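PDB 6JIG: GMP reductase from Trypanosoma brucei brucei, which catalyses the NADPH-dependent reductive deamination of GMP to IMP and is regulated allosterically, with changes of oligomeric state, through its cystathionine-beta-synthase (CBS) domain. Local coordinates for the interface of chains A and B. Numbering follows the deposited sequence. Chains: chain A/B, GMP reductase.

Contact 1: the interface of chains A and B. Residues chain A 3, 5-6; chain B 292, 328, 332, 335-336.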
# COMPACT_ATOMS: atom_id res chain seq x y z
N PHE A 3 -21.54 35.77 -11.17
CA PHE A 3 -20.96 35.59 -9.83
C PHE A 3 -19.85 36.61 -9.58
O PHE A 3 -18.68 36.25 -9.45
CB PHE A 3 -20.43 34.15 -9.67
CG PHE A 3 -21.51 33.09 -9.69
CD1 PHE A 3 -22.36 32.92 -8.60
CD2 PHE A 3 -21.70 32.29 -10.81
CE1 PHE A 3 -23.38 31.97 -8.61
CE2 PHE A 3 -22.70 31.33 -10.84
CZ PHE A 3 -23.55 31.18 -9.73
N GLU A 5 -19.25 38.80 -6.97
CA GLU A 5 -18.62 38.99 -5.70
C GLU A 5 -17.37 38.16 -5.61
O GLU A 5 -16.39 38.58 -5.10
CB GLU A 5 -19.53 38.55 -4.57
CG GLU A 5 -20.93 39.10 -4.52
CD GLU A 5 -21.95 38.27 -5.29
OE1 GLU A 5 -23.09 38.68 -5.24
OE2 GLU A 5 -21.63 37.28 -5.94
N SER A 6 -17.41 36.97 -6.11
CA SER A 6 -16.25 36.09 -6.03
C SER A 6 -15.05 36.67 -6.77
O SER A 6 -13.92 36.53 -6.31
CB SER A 6 -16.63 34.71 -6.59
OG SER A 6 -17.97 34.38 -6.25
N ALA B 292 -29.01 27.99 -5.90
CA ALA B 292 -27.60 28.39 -5.91
C ALA B 292 -27.35 29.63 -6.75
O ALA B 292 -26.19 29.85 -7.14
CB ALA B 292 -26.72 27.23 -6.40
N VAL B 328 -22.97 24.74 -8.37
CA VAL B 328 -22.24 26.00 -8.19
C VAL B 328 -21.34 25.81 -6.98
O VAL B 328 -21.81 25.34 -5.94
CB VAL B 328 -23.19 27.19 -7.97
CG1 VAL B 328 -22.37 28.49 -7.76
CG2 VAL B 328 -24.15 27.37 -9.13
N SER B 332 -19.41 30.68 -3.56
CA SER B 332 -19.99 31.63 -4.50
C SER B 332 -21.51 31.56 -4.47
O SER B 332 -22.19 32.57 -4.68
CB SER B 332 -19.48 31.36 -5.92
OG SER B 332 -18.10 31.64 -6.05
N LEU B 335 -22.59 33.52 -1.40
CA LEU B 335 -22.40 34.95 -1.64
C LEU B 335 -23.50 35.51 -2.53
O LEU B 335 -24.07 36.57 -2.23
CB LEU B 335 -21.04 35.21 -2.28
CG LEU B 335 -19.79 35.11 -1.41
CD1 LEU B 335 -18.55 35.14 -2.30
CD2 LEU B 335 -19.71 36.25 -0.39
N ALA B 336 -23.81 34.83 -3.63
CA ALA B 336 -24.76 35.38 -4.57
C ALA B 336 -26.17 35.34 -4.00
O ALA B 336 -26.94 36.29 -4.16
CB ALA B 336 -24.71 34.61 -5.90
O HOH W 1 -20.67 34.99 -6.00
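The ring of A:Phe3 and the side chain of B:Val328 reach toward each other, and the methyl CG1 lies over one face of the ring at its outer end, 3.5 Å from the para carbon CZ. CG1 stands anti to the backbone N of B:Val328 (chi1 179°), which points this branch at the ring, while CG2 touches CZ more loosely. The methyl CB of B:Ala336 lies 4.0 Å from A:Phe3 CD1, and the backbone O of B:Ala292 comes up to the ring edge in plane, 3.8 Å from CE1, where the weakly positive ring hydrogens suit an oxygen. A flat aromatic ring fits here because small residues, alanine and valine, form the surface that receives it.

Farther out, B:Ser332 and A:Ser6 bring their hydroxyls together in a hydrogen bond of 2.7 Å between the two OG atoms, either of which could donate. Serine is short enough for two helices to come close while both keep a polar tip. Water 1 extends the rim: it lies 2.8 Å from A:Ser6 OG and 3.1 Å from the backbone O of B:Ser332. A:Glu5 is long enough to fold back over helix 330-344, bending at chi2 (89°) to lay its carboxylate alongside the backbone of B:Leu335 and B:Ala336, and still offers this water the oxygen OE2. The patch docks the N-terminal segment of one subunit, including helix 4-7, on helix 330-344 of its neighbour, adding to the oligomer's contacts.

Contact 2: the interface of chains A and B. Residues chain A 9-12, 329; chain B 473-476.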
# COMPACT_ATOMS: atom_id res chain seq x y z
N ILE A 9 -12.40 39.02 -4.80
CA ILE A 9 -11.57 38.50 -3.71
C ILE A 9 -10.12 38.41 -4.19
O ILE A 9 -9.85 37.75 -5.21
CB ILE A 9 -12.12 37.15 -3.22
CG1 ILE A 9 -13.55 37.35 -2.67
CG2 ILE A 9 -11.20 36.54 -2.17
CD1 ILE A 9 -14.27 36.07 -2.30
N PRO A 10 -9.17 39.03 -3.50
CA PRO A 10 -7.77 38.97 -3.95
C PRO A 10 -7.17 37.60 -3.69
O PRO A 10 -7.63 36.83 -2.84
CB PRO A 10 -7.09 40.03 -3.09
CG PRO A 10 -7.85 39.94 -1.78
CD PRO A 10 -9.30 39.68 -2.18
N THR A 11 -6.11 37.30 -4.42
CA THR A 11 -5.44 36.01 -4.29
C THR A 11 -4.18 36.18 -3.45
O THR A 11 -3.36 37.06 -3.73
CB THR A 11 -5.10 35.44 -5.67
OG1 THR A 11 -6.31 35.05 -6.31
CG2 THR A 11 -4.21 34.20 -5.54
N GLY A 12 -4.02 35.34 -2.43
CA GLY A 12 -2.81 35.34 -1.62
C GLY A 12 -1.90 34.21 -2.04
O GLY A 12 -2.35 33.14 -2.45
N PRO A 329 -2.17 33.48 3.21
CA PRO A 329 -1.01 32.77 2.65
C PRO A 329 0.27 33.55 2.94
O PRO A 329 0.31 34.77 2.81
CB PRO A 329 -1.33 32.72 1.14
CG PRO A 329 -2.89 32.64 1.15
CD PRO A 329 -3.26 33.64 2.23
N VAL B 473 -9.61 36.11 1.46
CA VAL B 473 -8.48 36.05 0.53
C VAL B 473 -8.48 34.66 -0.10
O VAL B 473 -8.69 33.65 0.58
CB VAL B 473 -7.14 36.37 1.23
CG1 VAL B 473 -6.90 35.47 2.45
CG2 VAL B 473 -5.97 36.27 0.25
N ARG B 474 -8.26 34.62 -1.42
CA ARG B 474 -8.25 33.37 -2.16
C ARG B 474 -6.89 32.70 -2.05
O ARG B 474 -5.86 33.38 -1.98
CB ARG B 474 -8.60 33.67 -3.62
CG ARG B 474 -8.60 32.51 -4.54
CD ARG B 474 -9.40 32.87 -5.77
NE ARG B 474 -9.20 31.90 -6.83
CZ ARG B 474 -9.56 32.13 -8.08
NH1 ARG B 474 -10.13 33.30 -8.39
NH2 ARG B 474 -9.36 31.21 -9.00
N MET B 475 -6.87 31.37 -1.95
CA MET B 475 -5.60 30.65 -1.91
C MET B 475 -5.54 29.66 -3.06
O MET B 475 -6.57 29.18 -3.55
CB MET B 475 -5.37 29.94 -0.55
CG MET B 475 -6.55 29.18 0.04
SD MET B 475 -6.08 28.35 1.59
CE MET B 475 -7.68 27.71 2.11
N THR B 476 -4.31 29.40 -3.53
CA THR B 476 -4.07 28.35 -4.51
C THR B 476 -4.03 26.99 -3.81
O THR B 476 -4.15 26.88 -2.58
CB THR B 476 -2.75 28.58 -5.25
OG1 THR B 476 -1.67 28.31 -4.35
CG2 THR B 476 -2.65 30.03 -5.73
O HOH W 2 -2.00 30.54 -2.17
O HOH W 3 -11.39 35.62 -6.97
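B:Arg474 N gives a hydrogen bond of 2.7 Å to the carbonyl O of A:Pro10, nearly straight at the hydrogen (172°). A:Gly12 N returns one of 2.7 Å to B:Arg474 O, so both backbone polar groups of the arginine are used and the short strand 11-12 runs parallel to strand 472-475. Proline suits the first position because it needs to supply only a carbonyl there, and glycine the second because it has no side chain to hinder the neighbouring strand.

The B:Arg474 side chain starts anti to its backbone N (chi1 178°) and runs extended from CG to NE, its methylenes crossing A:Thr11 obliquely, with CB and CD each 3.8 Å from the threonine hydroxyl OG1. At its end, NH1 lies 3.0 Å from water 3, which sits in the guanidinium plane and continues to A:Ile9 O. Water 2 joins A:Gly12 O, at 2.6 Å, to the backbone N and hydroxyl OG1 of B:Thr476.

Apolar groups support the strands. B:Val473 CG2 packs 3.8 Å from A:Gly12 CA, while its CG1 faces A:Pro329 CD tip to tip. The rigid proline ring also meets B:Met475 CB through CG, 4.0 Å away, the two side chains crossing at about a right angle. The patch is a short parallel beta pairing between subunits, A:Thr11 with B:Arg474 and A:Gly12 with B:Met475, propped by A:Pro329; it ties the N-terminal segment of one subunit to a C-terminal strand of the next.

The C-alpha centres of contact 1 and contact 2 lie about 16 Å apart, and the same N-terminal stretch of chain A enters both, through helix 4-7 and then strand 11-12. On chain B it bridges two distant parts of the sequence, helix 330-344 and strand 472-475. The start of helix 330-344 also serves twice: B:Val328 and the helix in contact 1, and A:Pro329, on the other chain, in contact 2. The centre of contact 1 is about 18 Å from B:Ala318 and that of contact 2 about 17 Å from A:Ala318, the engineered catalytic-cysteine position. Together they join subunits in the deposited octamer.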